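Long-range contacts in putative protein-disulfide isomerase (Pseudomonas syringae pv. tomato, PDB 3GN3), which is of unknown function but, as a member of the DsbA family, probably takes part in thiol-disulfide exchange, perhaps as a protein-disulfide isomerase: residues P15-V20 and T49-L54; Q57-F62 and G151-P156. All coordinates share one frame; numbering follows the deposited sequence.

Contact 1 (P15-V20 and T49-L54); sequences PRLFEV and TVRIRL
Glu19 sets its CG anti to the carbonyl carbon (chi1 -57°) and then runs out extended, while Arg53 bends at chi2 (-52°) and then runs out extended, so that carboxylate and guanidinium meet above two neighbouring strands. Those strands, 16-20 and 49-54, are the parallel pair of the beta-alpha-beta crossover in the N-terminal half of the thioredoxin-like fold, with helices 27-33 and 36-43 between them. Their register matches Leu17 with Thr49, Phe18 with Val50, Glu19 with Arg51 and Val20 with Ile52. Five backbone bonds zip them together, among them Phe18 N to Thr49 O at 2.8 Å, which runs nearly along the C=O axis, and Arg51 N to Phe18 O at 2.9 Å, which lies in the carbonyl plane.

On the face carrying Leu17, Glu19 and Arg51, Arg53 takes hold side-on. Its NE and NH2 both donate to one oxygen, Glu19 OE1, each at 2.8 Å, and that oxygen sits at the edge of the guanidinium. NE meets the anti lone pair. The two flat groups are strongly twisted, with their planes 76° apart, and NH2 accordingly comes from above the carboxylate plane. A further hydrogen bond, with Tyr146 OH of helix 137-150, completes the grip on OE1, and Arg53 NH1 reaches Ser6 O. Such pairing probably stabilises both charges in this buried setting. Over the centre of the Arg53 guanidinium lies Arg51 CB, 3.9 Å above its plane. Arg51 itself, whose NE bonds to Ser10 OG, crosses Leu17 at about a right angle: Leu17 CD1 touches Arg51 CG at 3.7 Å.

The other face, with Phe18, Val20, Val50 and Ile52, looks partly onto helix 36-43. There Val50 CG2 meets the ring edge at Phe18 CD2, 4.1 Å away.

Contact 2 (Q57-F62 and G151-P156); sequences QPWHMF and GIHVSP
His153 O accepts from two side-chain amides: Gln57 NE2, and Gln55 NE2 from just before the loop 57-62. The bond from Gln57 NE2 is short, 2.8 Å to His153 O, and straight, with 164° at the hydrogen. It runs almost along the C=O axis and stays in the plane of the glutamine amide. Together with a bond to Gln57 OE1 from Arg148 NH1 of a neighbouring subunit, it probably sets the flip and rotation of that group. A bend at chi2 (-78°) turns the amide toward the loop 151-156, where the same NE2 also makes a weak bond to Ser155 OG, 3.3 Å away. Ser155 holds its OG in the crowded position between backbone N and carbonyl carbon.

The peptide bond between Ser155 and Pro156 is cis, which marks this loop as the cis-proline loop of the thioredoxin fold. As in relatives, it packs beside the start of the first helix: Ser155 touches Cys26 and Ser29, which occupy the two ends of what is a CXXC motif in many DsbA-like proteins. Gln57 thus ties the cis-proline loop to the type I turn Gln57-His60, itself closed by His60 N to Gln57 O at 2.8 Å.

Beside the amide, the six-membered ring of Trp59 and the imidazole of His153 cross obliquely, their planes 54° apart. The touch is at one corner, Trp59 CH2 to His153 CE1 at 3.7 Å. Gln57 CB lies over a face of the indole, 3.7 Å above its plane and offset toward the rim. The neighbouring subunit closes over this patch: the same Arg148 NH1 also bonds to His153 ND1, and Lys141 of that subunit makes a cation-pi contact with Trp59. Glycerol, probably from the crystallisation liquor, is hydrogen-bonded by the backbone N atoms of His153 and Val154.

From the N terminus, the chain leaves strand 16-22 for helices 27-33 and 36-43, and contact 1 closes that crossover when strand 48-54 comes back alongside. Contact 2 opens three residues after contact 1 ends, so the two follow in series, neither enclosing nor crossing the other. Its far longer loop, 88 residues and mostly helical, ends with helix 137-150 and is shut by residues 151-156. From there the chain enters strand 157-160, antiparallel to strand 16-22. The two contacts, with centres about 18 Å apart, touch where Val20 CG1 packs on Pro156 CB at 4.2 Å, joining the middle of the sheet to the cis-proline loop.

Contact 1 (P15-V20 and T49-L54)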
loop_
_atom_site.group_PDB
_atom_site.type_symbol
_atom_site.label_atom_id
_atom_site.label_comp_id
_atom_site.label_asym_id
_atom_site.label_seq_id
_atom_site.Cartn_x
_atom_site.Cartn_y
_atom_site.Cartn_z
ATOM N N PRO A 15 -7.323 25.109 -2.209
ATOM C CA PRO A 15 -7.960 23.833 -2.529
ATOM C C PRO A 15 -7.000 22.736 -3.030
ATOM O O PRO A 15 -7.378 21.567 -3.046
ATOM C CB PRO A 15 -8.961 24.213 -3.634
ATOM C CG PRO A 15 -8.342 25.370 -4.313
ATOM C CD PRO A 15 -7.488 26.094 -3.296
ATOM N N ARG A 16 -5.794 23.101 -3.465
ATOM C CA ARG A 16 -4.808 22.088 -3.825
ATOM C C ARG A 16 -4.045 21.646 -2.573
ATOM O O ARG A 16 -3.407 22.462 -1.926
ATOM C CB ARG A 16 -3.870 22.581 -4.931
ATOM C CG ARG A 16 -4.594 22.841 -6.241
ATOM C CD ARG A 16 -3.652 22.788 -7.447
ATOM N NE ARG A 16 -4.337 22.316 -8.663
ATOM C CZ ARG A 16 -5.006 23.092 -9.527
ATOM N NH1 ARG A 16 -5.102 24.408 -9.341
ATOM N NH2 ARG A 16 -5.594 22.550 -10.585
ATOM N N LEU A 17 -4.119 20.354 -2.247
ATOM C CA LEU A 17 -3.528 19.821 -1.023
ATOM C C LEU A 17 -2.121 19.258 -1.230
ATOM O O LEU A 17 -1.907 18.331 -2.028
ATOM C CB LEU A 17 -4.460 18.777 -0.381
ATOM C CG LEU A 17 -4.045 18.134 0.952
ATOM C CD1 LEU A 17 -3.709 19.148 2.040
ATOM C CD2 LEU A 17 -5.097 17.137 1.444
ATOM N N PHE A 18 -1.172 19.828 -0.497
ATOM C CA PHE A 18 0.226 19.458 -0.596
ATOM C C PHE A 18 0.655 18.811 0.703
ATOM O O PHE A 18 0.789 19.499 1.721
ATOM C CB PHE A 18 1.068 20.703 -0.827
ATOM C CG PHE A 18 2.510 20.428 -1.102
ATOM C CD1 PHE A 18 2.894 19.540 -2.099
ATOM C CD2 PHE A 18 3.495 21.092 -0.403
ATOM C CE1 PHE A 18 4.243 19.310 -2.363
ATOM C CE2 PHE A 18 4.854 20.867 -0.679
ATOM C CZ PHE A 18 5.218 19.978 -1.649
ATOM N N GLU A 19 0.858 17.493 0.682
ATOM C CA GLU A 19 1.246 16.777 1.899
ATOM C C GLU A 19 2.688 16.341 1.822
ATOM O O GLU A 19 3.126 15.811 0.794
ATOM C CB GLU A 19 0.341 15.587 2.137
ATOM C CG GLU A 19 -1.103 15.978 2.226
ATOM C CD GLU A 19 -1.996 14.795 2.425
ATOM O OE1 GLU A 19 -2.037 14.253 3.552
ATOM O OE2 GLU A 19 -2.654 14.402 1.445
ATOM N N VAL A 20 3.430 16.572 2.900
ATOM C CA VAL A 20 4.842 16.229 2.935
ATOM C C VAL A 20 5.139 15.387 4.166
ATOM O O VAL A 20 4.832 15.802 5.300
ATOM C CB VAL A 20 5.745 17.488 2.991
ATOM C CG1 VAL A 20 7.180 17.104 2.707
ATOM C CG2 VAL A 20 5.280 18.539 2.000
ATOM N N THR A 49 -3.061 24.173 0.441
ATOM C CA THR A 49 -2.909 23.830 1.843
ATOM C C THR A 49 -1.662 22.942 1.969
ATOM O O THR A 49 -1.494 21.992 1.214
ATOM C CB THR A 49 -4.188 23.143 2.395
ATOM O OG1 THR A 49 -5.322 23.987 2.139
ATOM C CG2 THR A 49 -4.082 22.900 3.898
ATOM N N VAL A 50 -0.775 23.292 2.889
ATOM C CA VAL A 50 0.413 22.504 3.168
ATOM C C VAL A 50 0.210 21.758 4.482
ATOM O O VAL A 50 -0.077 22.374 5.496
ATOM C CB VAL A 50 1.662 23.405 3.281
ATOM C CG1 VAL A 50 2.868 22.614 3.708
ATOM C CG2 VAL A 50 1.944 24.118 1.955
ATOM N N ARG A 51 0.335 20.431 4.464
ATOM C CA ARG A 51 0.300 19.643 5.707
ATOM C C ARG A 51 1.555 18.809 5.877
ATOM O O ARG A 51 2.018 18.159 4.933
ATOM C CB ARG A 51 -0.910 18.718 5.762
ATOM C CG ARG A 51 -2.206 19.392 5.422
ATOM C CD ARG A 51 -3.355 18.602 5.940
ATOM N NE ARG A 51 -4.515 19.458 6.114
ATOM C CZ ARG A 51 -5.682 19.241 5.536
ATOM N NH1 ARG A 51 -5.846 18.187 4.764
ATOM N NH2 ARG A 51 -6.683 20.061 5.737
ATOM N N ILE A 52 2.086 18.834 7.091
ATOM C CA ILE A 52 3.151 17.942 7.507
ATOM C C ILE A 52 2.585 16.632 8.107
ATOM O O ILE A 52 1.667 16.656 8.938
ATOM C CB ILE A 52 4.077 18.640 8.516
ATOM C CG1 ILE A 52 4.675 19.894 7.875
ATOM C CG2 ILE A 52 5.180 17.675 9.016
ATOM C CD1 ILE A 52 5.422 20.812 8.840
ATOM N N ARG A 53 3.117 15.493 7.659
ATOM C CA ARG A 53 2.864 14.216 8.331
ATOM C C ARG A 53 4.208 13.714 8.797
ATOM O O ARG A 53 5.221 13.919 8.126
ATOM C CB ARG A 53 2.229 13.165 7.428
ATOM C CG ARG A 53 1.257 13.641 6.372
ATOM C CD ARG A 53 0.192 14.514 6.950
ATOM N NE ARG A 53 -1.054 14.506 6.196
ATOM C CZ ARG A 53 -2.177 15.045 6.662
ATOM N NH1 ARG A 53 -2.161 15.625 7.847
ATOM N NH2 ARG A 53 -3.304 14.997 5.956
ATOM N N LEU A 54 4.219 13.049 9.947
ATOM C CA LEU A 54 5.470 12.628 10.544
ATOM C C LEU A 54 5.800 11.187 10.155
ATOM O O LEU A 54 5.039 10.252 10.431
ATOM C CB LEU A 54 5.412 12.844 12.064
ATOM C CG LEU A 54 5.143 14.315 12.426
ATOM C CD1 LEU A 54 4.834 14.452 13.892
ATOM C CD2 LEU A 54 6.292 15.245 12.013
#

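Contact 2 (Q57-F62 and G151-P156)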
loop_
_atom_site.group_PDB
_atom_site.type_symbol
_atom_site.label_atom_id
_atom_site.label_comp_id
_atom_site.label_asym_id
_atom_site.label_seq_id
_atom_site.Cartn_x
_atom_site.Cartn_y
_atom_site.Cartn_z
ATOM N N GLN A 57 11.325 7.127 11.136
ATOM C CA GLN A 57 12.173 6.084 10.536
ATOM C C GLN A 57 12.905 5.275 11.616
ATOM O O GLN A 57 13.661 5.858 12.408
ATOM C CB GLN A 57 13.202 6.694 9.563
ATOM C CG GLN A 57 12.632 7.659 8.507
ATOM C CD GLN A 57 11.945 6.960 7.346
ATOM O OE1 GLN A 57 11.214 5.986 7.531
ATOM N NE2 GLN A 57 12.173 7.459 6.142
ATOM N N PRO A 58 12.697 3.936 11.654
ATOM C CA PRO A 58 13.249 3.097 12.738
ATOM C C PRO A 58 14.770 3.078 12.783
ATOM O O PRO A 58 15.349 2.801 13.853
ATOM C CB PRO A 58 12.704 1.700 12.432
ATOM C CG PRO A 58 11.501 1.926 11.610
ATOM C CD PRO A 58 11.815 3.153 10.765
ATOM N N TRP A 59 15.420 3.385 11.662
ATOM C CA TRP A 59 16.884 3.525 11.691
ATOM C C TRP A 59 17.354 4.891 12.231
ATOM O O TRP A 59 18.548 5.097 12.447
ATOM C CB TRP A 59 17.531 3.169 10.347
ATOM C CG TRP A 59 17.114 4.062 9.207
ATOM C CD1 TRP A 59 17.793 5.142 8.724
ATOM C CD2 TRP A 59 15.928 3.941 8.407
ATOM N NE1 TRP A 59 17.107 5.703 7.671
ATOM C CE2 TRP A 59 15.958 4.989 7.452
ATOM C CE3 TRP A 59 14.844 3.050 8.401
ATOM C CZ2 TRP A 59 14.934 5.187 6.508
ATOM C CZ3 TRP A 59 13.816 3.246 7.437
ATOM C CH2 TRP A 59 13.880 4.306 6.512
ATOM N N HIS A 60 16.426 5.816 12.456
ATOM C CA HIS A 60 16.690 7.014 13.261
ATOM C C HIS A 60 16.212 6.729 14.712
ATOM O O HIS A 60 15.042 6.944 15.039
ATOM C CB HIS A 60 15.971 8.231 12.647
ATOM C CG HIS A 60 16.576 8.700 11.359
ATOM N ND1 HIS A 60 17.162 9.940 11.220
ATOM C CD2 HIS A 60 16.722 8.080 10.162
ATOM C CE1 HIS A 60 17.639 10.067 9.992
ATOM N NE2 HIS A 60 17.386 8.953 9.330
ATOM N N MET A 61 17.114 6.232 15.559
ATOM C CA MET A 61 16.725 5.541 16.814
ATOM C C MET A 61 16.013 6.392 17.885
ATOM O O MET A 61 15.245 5.860 18.703
ATOM C CB MET A 61 17.892 4.725 17.397
ATOM C CG MET A 61 18.196 3.421 16.609
ATOM S SD MET A 61 19.652 2.411 17.054
ATOM C CE MET A 61 21.019 3.572 16.968
ATOM N N PHE A 62 16.216 7.708 17.863
ATOM C CA PHE A 62 15.452 8.559 18.765
ATOM C C PHE A 62 14.212 9.172 18.113
ATOM O O PHE A 62 13.606 10.099 18.666
ATOM C CB PHE A 62 16.338 9.631 19.436
ATOM C CG PHE A 62 16.916 9.203 20.769
ATOM C CD1 PHE A 62 18.285 9.239 20.990
ATOM C CD2 PHE A 62 16.088 8.752 21.795
ATOM C CE1 PHE A 62 18.835 8.833 22.228
ATOM C CE2 PHE A 62 16.616 8.345 23.033
ATOM C CZ PHE A 62 17.997 8.385 23.247
ATOM N N GLY A 151 1.809 3.901 1.835
ATOM C CA GLY A 151 3.040 3.240 1.423
ATOM C C GLY A 151 4.253 4.152 1.453
ATOM O O GLY A 151 5.224 3.928 0.731
ATOM N N ILE A 152 4.219 5.174 2.304
ATOM C CA ILE A 152 5.357 6.087 2.420
ATOM C C ILE A 152 6.510 5.318 3.030
ATOM O O ILE A 152 6.308 4.551 3.947
ATOM C CB ILE A 152 5.033 7.354 3.290
ATOM C CG1 ILE A 152 3.707 8.017 2.859
ATOM C CG2 ILE A 152 6.181 8.338 3.237
ATOM C CD1 ILE A 152 3.548 8.290 1.343
ATOM N N HIS A 153 7.714 5.509 2.501
ATOM C CA HIS A 153 8.915 4.903 3.051
ATOM C C HIS A 153 10.037 5.944 3.104
ATOM O O HIS A 153 10.550 6.290 4.179
ATOM C CB HIS A 153 9.352 3.707 2.210
ATOM C CG HIS A 153 10.679 3.151 2.627
ATOM N ND1 HIS A 153 10.915 2.683 3.903
ATOM C CD2 HIS A 153 11.846 3.018 1.955
ATOM C CE1 HIS A 153 12.167 2.271 3.995
ATOM N NE2 HIS A 153 12.754 2.463 2.827
ATOM N N VAL A 154 10.402 6.449 1.935
ATOM C CA VAL A 154 11.486 7.396 1.812
ATOM C C VAL A 154 11.090 8.727 2.451
ATOM O O VAL A 154 9.981 9.181 2.267
ATOM C CB VAL A 154 11.877 7.563 0.317
ATOM C CG1 VAL A 154 12.442 8.918 0.034
ATOM C CG2 VAL A 154 12.865 6.482 -0.082
ATOM N N SER A 155 11.986 9.351 3.216
ATOM C CA SER A 155 11.724 10.704 3.682
ATOM C C SER A 155 12.650 11.724 3.013
ATOM O O SER A 155 13.856 11.501 2.931
ATOM C CB SER A 155 11.812 10.778 5.215
ATOM O OG SER A 155 13.134 10.584 5.657
ATOM N N PRO A 156 12.089 12.847 2.529
ATOM C CA PRO A 156 10.659 13.149 2.557
ATOM C C PRO A 156 9.951 12.498 1.397
ATOM O O PRO A 156 10.600 12.105 0.422
ATOM C CB PRO A 156 10.628 14.668 2.343
ATOM C CG PRO A 156 11.795 14.914 1.445
ATOM C CD PRO A 156 12.866 13.951 1.929
#